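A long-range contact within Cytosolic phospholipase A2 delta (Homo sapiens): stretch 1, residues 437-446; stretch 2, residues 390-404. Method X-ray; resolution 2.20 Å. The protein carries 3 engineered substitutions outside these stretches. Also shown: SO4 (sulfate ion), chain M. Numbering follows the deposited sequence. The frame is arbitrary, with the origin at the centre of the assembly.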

# COMPACT_ATOMS: atom_id res chain seq x y z
N GLU B 437 0.49 -6.61 -19.88
CA GLU B 437 0.00 -7.97 -20.06
C GLU B 437 0.20 -8.44 -21.50
O GLU B 437 0.65 -9.56 -21.73
CB GLU B 437 -1.48 -8.08 -19.68
CG GLU B 437 -2.02 -9.50 -19.69
CD GLU B 437 -3.48 -9.58 -19.28
OE1 GLU B 437 -4.31 -8.84 -19.84
OE2 GLU B 437 -3.80 -10.38 -18.38
N SER B 438 -0.16 -7.58 -22.45
CA SER B 438 0.02 -7.87 -23.88
C SER B 438 1.49 -8.09 -24.26
O SER B 438 1.81 -8.96 -25.08
CB SER B 438 -0.59 -6.73 -24.73
OG SER B 438 -1.99 -6.88 -24.87
N MET B 439 2.40 -7.32 -23.66
CA MET B 439 3.82 -7.42 -23.99
C MET B 439 4.45 -8.69 -23.41
O MET B 439 5.25 -9.35 -24.08
CB MET B 439 4.57 -6.18 -23.51
CG MET B 439 4.16 -4.91 -24.23
SD MET B 439 4.97 -3.44 -23.58
CE MET B 439 6.05 -3.06 -24.94
N LEU B 440 4.08 -9.01 -22.18
CA LEU B 440 4.62 -10.18 -21.48
C LEU B 440 4.02 -11.50 -21.98
O LEU B 440 4.71 -12.51 -22.03
CB LEU B 440 4.40 -10.05 -19.97
CG LEU B 440 5.50 -9.41 -19.10
CD1 LEU B 440 6.30 -8.34 -19.83
CD2 LEU B 440 4.91 -8.86 -17.81
N HIS B 441 2.73 -11.48 -22.32
CA HIS B 441 2.02 -12.71 -22.72
C HIS B 441 1.26 -12.74 -24.04
O HIS B 441 0.88 -13.81 -24.49
CB HIS B 441 1.04 -13.13 -21.63
CG HIS B 441 1.58 -13.00 -20.24
ND1 HIS B 441 2.34 -13.98 -19.64
CD2 HIS B 441 1.47 -12.00 -19.32
CE1 HIS B 441 2.67 -13.60 -18.42
NE2 HIS B 441 2.15 -12.40 -18.20
N GLY B 442 1.00 -11.59 -24.65
CA GLY B 442 0.21 -11.55 -25.89
C GLY B 442 -1.24 -12.01 -25.77
O GLY B 442 -1.91 -12.18 -26.78
N GLN B 443 -1.71 -12.21 -24.54
CA GLN B 443 -3.10 -12.56 -24.29
C GLN B 443 -3.49 -12.23 -22.85
O GLN B 443 -2.63 -11.95 -22.01
CB GLN B 443 -3.34 -14.05 -24.52
CG GLN B 443 -2.48 -14.96 -23.64
CD GLN B 443 -2.80 -16.43 -23.80
OE1 GLN B 443 -3.81 -16.80 -24.38
NE2 GLN B 443 -1.92 -17.28 -23.28
N VAL B 444 -4.78 -12.31 -22.57
CA VAL B 444 -5.30 -12.22 -21.21
C VAL B 444 -4.72 -13.39 -20.41
O VAL B 444 -4.83 -14.54 -20.82
CB VAL B 444 -6.85 -12.27 -21.20
CG1 VAL B 444 -7.38 -12.46 -19.78
CG2 VAL B 444 -7.42 -11.00 -21.81
N MET B 445 -4.12 -13.07 -19.27
CA MET B 445 -3.46 -14.06 -18.43
C MET B 445 -4.24 -14.18 -17.13
O MET B 445 -4.03 -13.39 -16.20
CB MET B 445 -2.01 -13.64 -18.17
CG MET B 445 -1.13 -14.72 -17.57
SD MET B 445 -1.19 -16.31 -18.42
CE MET B 445 -0.96 -15.82 -20.13
N ASP B 446 -5.14 -15.15 -17.06
CA ASP B 446 -6.11 -15.22 -15.97
C ASP B 446 -5.53 -15.93 -14.74
O ASP B 446 -5.98 -17.01 -14.36
CB ASP B 446 -7.39 -15.91 -16.45
CG ASP B 446 -8.60 -15.59 -15.58
OD1 ASP B 446 -8.43 -14.94 -14.51
OD2 ASP B 446 -9.72 -15.98 -15.96
S SO4 M . 9.38 -3.08 -31.85
O1 SO4 M . 10.36 -4.00 -32.47
O2 SO4 M . 9.25 -3.37 -30.41
O3 SO4 M . 9.83 -1.68 -32.04
O4 SO4 M . 8.06 -3.24 -32.50
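Stretch 2, residues 390-404: RYAREHLAKSKLEVF

Stretch 2 enters as the last turns of a helix that begins earlier in the chain and runs to Ala397. Lys398, at phi/psi -63/154, is the first residue to leave helical values; the chain then continues as loop, with Leu401 to Val403 returning to helical phi/psi without regular helix bonds. Stretch 1 ends its own helix at His441, after which Gly442 leaves helical phi/psi with positive phi (64/10). The two helix axes approach to 8.3 Å, and their N-to-C directions make an angle of 123°, so the segments run obliquely against one another, nearer antiparallel than parallel. The register agrees: Leu440 CA lies 5.8 Å from His395 CA, while the earlier Ser438 CA lies 7.2 Å from the later Val403 CA. Together the stretches bury 478 Å², both sides summed.

Two hydrogen bonds cross the contact. Lys398, with chi1 in p and the remaining chi angles in t, reaches the C-terminal end of the stretch 1 helix and donates from NZ to Ser438 O at 2.9 Å. That carbonyl also accepts the backbone bond from Gly442 N, at 2.8 Å, so the lysine joins an acceptor already used in the last helical turn. A weak bond from Lys398 NZ to His395 ND1, 3.3 Å, links the amine to its own stretch. Lys400 NZ helps hold the loop of stretch 2 to the end of its own helix, donating to His395 O at 2.9 Å and Lys398 O at 3.0 Å. At the Tyr391 end, Tyr391 OH and His441 ND1 are 2.7 Å apart in a hydrogen bond whose donor could be either. The rings meet rim to rim, with centroids 5.8 Å apart and planes at 48°, so this aromatic pair is not a face-to-face stack.

His395 supplies the principal ring-face contact. Its CA-to-CB bond points toward stretch 1, and His441 CA sits 4.0 Å from the centroid of the His395 ring, 21° off the normal, which identifies a CH-pi contact. Leu440 O lies over a face of this ring too, 3.1 Å from His395 CG. Packing is tight beside Gly442: an ideal CB there would fall 3.2 Å from Lys398 NZ.

Apolar packing involves the loop of stretch 2. Met439 loses 107 Å² to the other stretch, the largest area of any residue here; its CB points sideways, but the side-chain end comes nearer, bringing Met439 CE to 3.4 Å from Lys400 CG. Ser438 CB, directed toward stretch 2, meets Val403 CG1 at 4.0 Å.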

# COMPACT_ATOMS: atom_id res chain seq x y z
N ARG B 390 12.71 -19.22 -22.00
CA ARG B 390 12.40 -19.20 -23.43
C ARG B 390 11.15 -18.36 -23.70
O ARG B 390 11.13 -17.51 -24.58
CB ARG B 390 12.19 -20.63 -23.94
CG ARG B 390 12.07 -20.74 -25.45
CD ARG B 390 11.42 -22.05 -25.87
NE ARG B 390 11.21 -22.10 -27.32
CZ ARG B 390 10.46 -23.00 -27.95
NH1 ARG B 390 9.83 -23.96 -27.28
NH2 ARG B 390 10.33 -22.94 -29.27
N TYR B 391 10.11 -18.63 -22.91
CA TYR B 391 8.86 -17.89 -22.98
C TYR B 391 9.12 -16.38 -22.90
O TYR B 391 8.67 -15.62 -23.75
CB TYR B 391 7.95 -18.37 -21.84
CG TYR B 391 6.60 -17.71 -21.75
CD1 TYR B 391 5.49 -18.30 -22.34
CD2 TYR B 391 6.42 -16.53 -21.03
CE1 TYR B 391 4.24 -17.71 -22.24
CE2 TYR B 391 5.18 -15.94 -20.92
CZ TYR B 391 4.09 -16.53 -21.53
OH TYR B 391 2.86 -15.95 -21.42
N ALA B 392 9.87 -15.97 -21.88
CA ALA B 392 10.18 -14.55 -21.67
C ALA B 392 11.00 -13.98 -22.82
O ALA B 392 10.74 -12.86 -23.27
CB ALA B 392 10.93 -14.36 -20.35
N ARG B 393 11.98 -14.75 -23.29
CA ARG B 393 12.84 -14.32 -24.40
C ARG B 393 12.02 -14.05 -25.65
O ARG B 393 12.21 -13.03 -26.32
CB ARG B 393 13.89 -15.39 -24.70
CG ARG B 393 14.94 -14.96 -25.72
CD ARG B 393 15.60 -16.14 -26.42
NE ARG B 393 15.93 -17.23 -25.50
CZ ARG B 393 15.55 -18.51 -25.64
NH1 ARG B 393 14.83 -18.90 -26.68
NH2 ARG B 393 15.91 -19.40 -24.73
N GLU B 394 11.11 -14.97 -25.97
CA GLU B 394 10.31 -14.86 -27.19
C GLU B 394 9.37 -13.66 -27.15
O GLU B 394 9.25 -12.92 -28.14
CB GLU B 394 9.55 -16.16 -27.44
CG GLU B 394 10.47 -17.29 -27.88
CD GLU B 394 9.77 -18.63 -28.01
OE1 GLU B 394 8.57 -18.73 -27.70
OE2 GLU B 394 10.44 -19.60 -28.42
N HIS B 395 8.73 -13.44 -26.01
CA HIS B 395 7.84 -12.29 -25.85
C HIS B 395 8.60 -10.97 -25.82
O HIS B 395 8.11 -9.96 -26.32
CB HIS B 395 6.97 -12.44 -24.60
CG HIS B 395 5.84 -13.41 -24.80
ND1 HIS B 395 4.73 -13.10 -25.54
CD2 HIS B 395 5.67 -14.68 -24.38
CE1 HIS B 395 3.91 -14.13 -25.57
NE2 HIS B 395 4.46 -15.11 -24.87
N LEU B 396 9.80 -10.99 -25.26
CA LEU B 396 10.61 -9.78 -25.22
C LEU B 396 11.19 -9.46 -26.61
O LEU B 396 11.50 -8.30 -26.90
CB LEU B 396 11.71 -9.90 -24.16
CG LEU B 396 12.24 -8.63 -23.48
CD1 LEU B 396 11.14 -7.71 -22.98
CD2 LEU B 396 13.15 -9.02 -22.32
N ALA B 397 11.28 -10.47 -27.47
CA ALA B 397 11.80 -10.32 -28.84
C ALA B 397 10.78 -9.80 -29.85
O ALA B 397 11.15 -9.11 -30.79
CB ALA B 397 12.39 -11.64 -29.32
N LYS B 398 9.51 -10.15 -29.67
CA LYS B 398 8.48 -9.78 -30.65
C LYS B 398 8.31 -8.26 -30.76
O LYS B 398 8.60 -7.53 -29.81
CB LYS B 398 7.13 -10.42 -30.28
CG LYS B 398 6.44 -9.75 -29.10
CD LYS B 398 5.29 -10.58 -28.56
CE LYS B 398 4.76 -9.99 -27.27
NZ LYS B 398 3.38 -10.44 -26.99
N SER B 399 7.83 -7.82 -31.91
CA SER B 399 7.64 -6.39 -32.17
C SER B 399 6.54 -5.81 -31.30
O SER B 399 5.42 -6.32 -31.29
CB SER B 399 7.31 -6.14 -33.64
OG SER B 399 6.90 -4.79 -33.85
N LYS B 400 6.85 -4.74 -30.59
CA LYS B 400 5.89 -4.08 -29.72
C LYS B 400 5.08 -3.02 -30.44
O LYS B 400 4.21 -2.41 -29.84
CB LYS B 400 6.59 -3.49 -28.50
CG LYS B 400 7.41 -4.52 -27.73
CD LYS B 400 6.58 -5.72 -27.31
CE LYS B 400 7.31 -6.62 -26.33
NZ LYS B 400 8.59 -7.15 -26.88
N LEU B 401 5.34 -2.81 -31.73
CA LEU B 401 4.47 -1.97 -32.52
C LEU B 401 3.34 -2.82 -33.09
O LEU B 401 2.19 -2.39 -33.06
CB LEU B 401 5.25 -1.27 -33.64
CG LEU B 401 6.39 -0.38 -33.13
CD1 LEU B 401 7.22 0.13 -34.30
CD2 LEU B 401 5.88 0.78 -32.29
N GLU B 402 3.66 -4.02 -33.57
CA GLU B 402 2.64 -4.90 -34.14
C GLU B 402 1.77 -5.59 -33.07
O GLU B 402 0.69 -6.07 -33.38
CB GLU B 402 3.27 -5.90 -35.12
CG GLU B 402 3.80 -7.16 -34.49
CD GLU B 402 4.60 -8.03 -35.44
OE1 GLU B 402 4.88 -7.62 -36.58
OE2 GLU B 402 4.96 -9.16 -35.02
N VAL B 403 2.23 -5.61 -31.82
CA VAL B 403 1.43 -6.17 -30.72
C VAL B 403 0.15 -5.34 -30.53
O VAL B 403 -0.91 -5.88 -30.19
CB VAL B 403 2.24 -6.25 -29.40
CG1 VAL B 403 1.33 -6.49 -28.21
CG2 VAL B 403 3.27 -7.37 -29.43
N PHE B 404 0.25 -4.04 -30.80
CA PHE B 404 -0.89 -3.12 -30.72
C PHE B 404 -1.72 -3.12 -32.01
O PHE B 404 -1.91 -2.10 -32.67
CB PHE B 404 -0.41 -1.73 -30.32
CG PHE B 404 0.41 -1.75 -29.06
CD1 PHE B 404 -0.12 -2.33 -27.91
CD2 PHE B 404 1.70 -1.25 -29.01
CE1 PHE B 404 0.62 -2.39 -26.74
CE2 PHE B 404 2.44 -1.30 -27.84
CZ PHE B 404 1.90 -1.88 -26.70